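Local coordinates for protein 2-hydroxychromene-2-carboxylate isomerase (Pseudomonas putida, PDB 2IMF) that catalyses the reversible glutathione-dependent isomerization of 2-hydroxychromene-2-carboxylate to trans-o-hydroxybenzylidenepyruvate in naphthalene breakdown, as a kappa class glutathione transferase, at residues I32-I37 with A100-Y105. Sequence-based numbering, arbitrary orientation.
Sequences IRYNAI and AQAAAY
Y34 carries the whole strand side of this contact, meeting A102 and A103 of helix 99-115, and it illustrates how one aromatic ring can bridge strand and helix by packing alone: no hydrogen bond links the ring to either alanine. The polar link lies nearby, where the backbone N of I32 bonds to E99 of the same helix. The CB of Y34 leaves the strand toward the helix, and CG stands anti to the carbonyl carbon, beside the backbone N (chi1 -67°); the ring thus reaches the helix while lying over I32, whose CG2 covers one face in the conformer modelled here. Going outward, CD1 comes first, its nearest atom of segment 100-105 being the CB of A102, at a loose 4.4 Å. One bond further, CE1 and then CZ rest against both CA and CB of A103, each 3.8 Å away. At the tip, OH approaches the CB of A103 to 3.3 Å, a polar atom set against a methyl group. Both alanines meet the ring obliquely. F5 and F93 also touch the Y34 side chain. Replacing Y34 by an alanine would remove the ring and is likely to open a gap between strand and helix. The contact joins the outermost strand 31-36 of the thioredoxin-like sheet to the inserted helices, an arrangement fitting kappa class glutathione transferases and their DsbA relatives.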
# COMPACT_ATOMS: atom_id res chain seq x y z
N ILE A 32 -20.19 -12.21 -0.81
CA ILE A 32 -18.82 -12.30 -0.22
C ILE A 32 -18.66 -13.65 0.42
O ILE A 32 -19.49 -14.04 1.28
CB ILE A 32 -18.63 -11.28 0.91
CG1 ILE A 32 -18.80 -9.85 0.39
CG2 ILE A 32 -17.23 -11.42 1.56
CD1 ILE A 32 -17.73 -9.47 -0.63
N ARG A 33 -17.58 -14.36 0.09
CA ARG A 33 -17.18 -15.54 0.81
C ARG A 33 -16.09 -15.13 1.84
O ARG A 33 -14.93 -14.81 1.45
CB ARG A 33 -16.70 -16.63 -0.13
CG ARG A 33 -16.28 -17.87 0.57
CD ARG A 33 -15.94 -19.01 -0.43
NE ARG A 33 -16.56 -18.79 -1.74
CZ ARG A 33 -16.00 -19.08 -2.92
NH1 ARG A 33 -14.80 -19.62 -3.01
NH2 ARG A 33 -16.65 -18.82 -4.04
N TYR A 34 -16.42 -15.15 3.13
CA TYR A 34 -15.50 -14.69 4.20
C TYR A 34 -14.55 -15.77 4.66
O TYR A 34 -14.96 -16.96 4.81
CB TYR A 34 -16.30 -14.26 5.40
CG TYR A 34 -17.14 -13.06 5.18
CD1 TYR A 34 -18.44 -13.21 4.68
CD2 TYR A 34 -16.67 -11.76 5.42
CE1 TYR A 34 -19.27 -12.11 4.47
CE2 TYR A 34 -17.50 -10.66 5.20
CZ TYR A 34 -18.80 -10.86 4.69
OH TYR A 34 -19.61 -9.78 4.50
N ASN A 35 -13.29 -15.41 4.89
CA ASN A 35 -12.31 -16.32 5.38
C ASN A 35 -11.48 -15.63 6.47
O ASN A 35 -10.61 -14.83 6.17
CB ASN A 35 -11.36 -16.73 4.22
CG ASN A 35 -12.10 -17.41 3.04
OD1 ASN A 35 -12.39 -18.61 3.08
ND2 ASN A 35 -12.46 -16.62 2.06
N ALA A 36 -11.67 -16.05 7.72
CA ALA A 36 -10.84 -15.54 8.84
C ALA A 36 -9.58 -16.36 8.92
O ALA A 36 -9.65 -17.61 9.03
CB ALA A 36 -11.58 -15.59 10.18
N ILE A 37 -8.41 -15.70 8.82
CA ILE A 37 -7.15 -16.45 8.80
C ILE A 37 -6.11 -15.81 9.68
O ILE A 37 -6.24 -14.67 10.11
CB ILE A 37 -6.50 -16.55 7.36
CG1 ILE A 37 -6.30 -15.13 6.76
CG2 ILE A 37 -7.48 -17.29 6.43
CD1 ILE A 37 -5.47 -15.15 5.43
N ALA A 100 -25.75 -14.44 5.85
CA ALA A 100 -26.19 -13.22 6.53
C ALA A 100 -25.50 -13.20 7.89
O ALA A 100 -25.12 -12.14 8.38
CB ALA A 100 -27.69 -13.19 6.70
N GLN A 101 -25.41 -14.38 8.50
CA GLN A 101 -24.94 -14.46 9.90
C GLN A 101 -23.41 -14.41 9.91
O GLN A 101 -22.82 -13.89 10.84
CB GLN A 101 -25.49 -15.68 10.64
CG GLN A 101 -26.93 -15.54 11.27
CD GLN A 101 -27.01 -14.53 12.45
OE1 GLN A 101 -26.88 -13.32 12.25
NE2 GLN A 101 -27.25 -15.04 13.66
N ALA A 102 -22.79 -14.91 8.84
CA ALA A 102 -21.32 -14.81 8.68
C ALA A 102 -20.98 -13.34 8.50
O ALA A 102 -20.11 -12.84 9.23
CB ALA A 102 -20.84 -15.65 7.48
N ALA A 103 -21.65 -12.60 7.63
CA ALA A 103 -21.40 -11.20 7.49
C ALA A 103 -21.72 -10.46 8.74
O ALA A 103 -21.05 -9.48 9.11
CB ALA A 103 -22.26 -10.65 6.34
N ALA A 104 -22.81 -10.84 9.43
CA ALA A 104 -23.19 -10.14 10.64
C ALA A 104 -22.10 -10.31 11.72
O ALA A 104 -21.76 -9.34 12.37
CB ALA A 104 -24.52 -10.64 11.17
N TYR A 105 -21.60 -11.53 11.86
CA TYR A 105 -20.49 -11.76 12.83
C TYR A 105 -19.29 -10.88 12.47
O TYR A 105 -18.76 -10.15 13.31
CB TYR A 105 -20.07 -13.20 12.87
CG TYR A 105 -18.95 -13.53 13.84
CD1 TYR A 105 -19.20 -13.70 15.18
CD2 TYR A 105 -17.67 -13.51 13.39
CE1 TYR A 105 -18.16 -14.02 16.05
CE2 TYR A 105 -16.63 -13.81 14.20
CZ TYR A 105 -16.88 -14.05 15.58
OH TYR A 105 -15.87 -14.38 16.42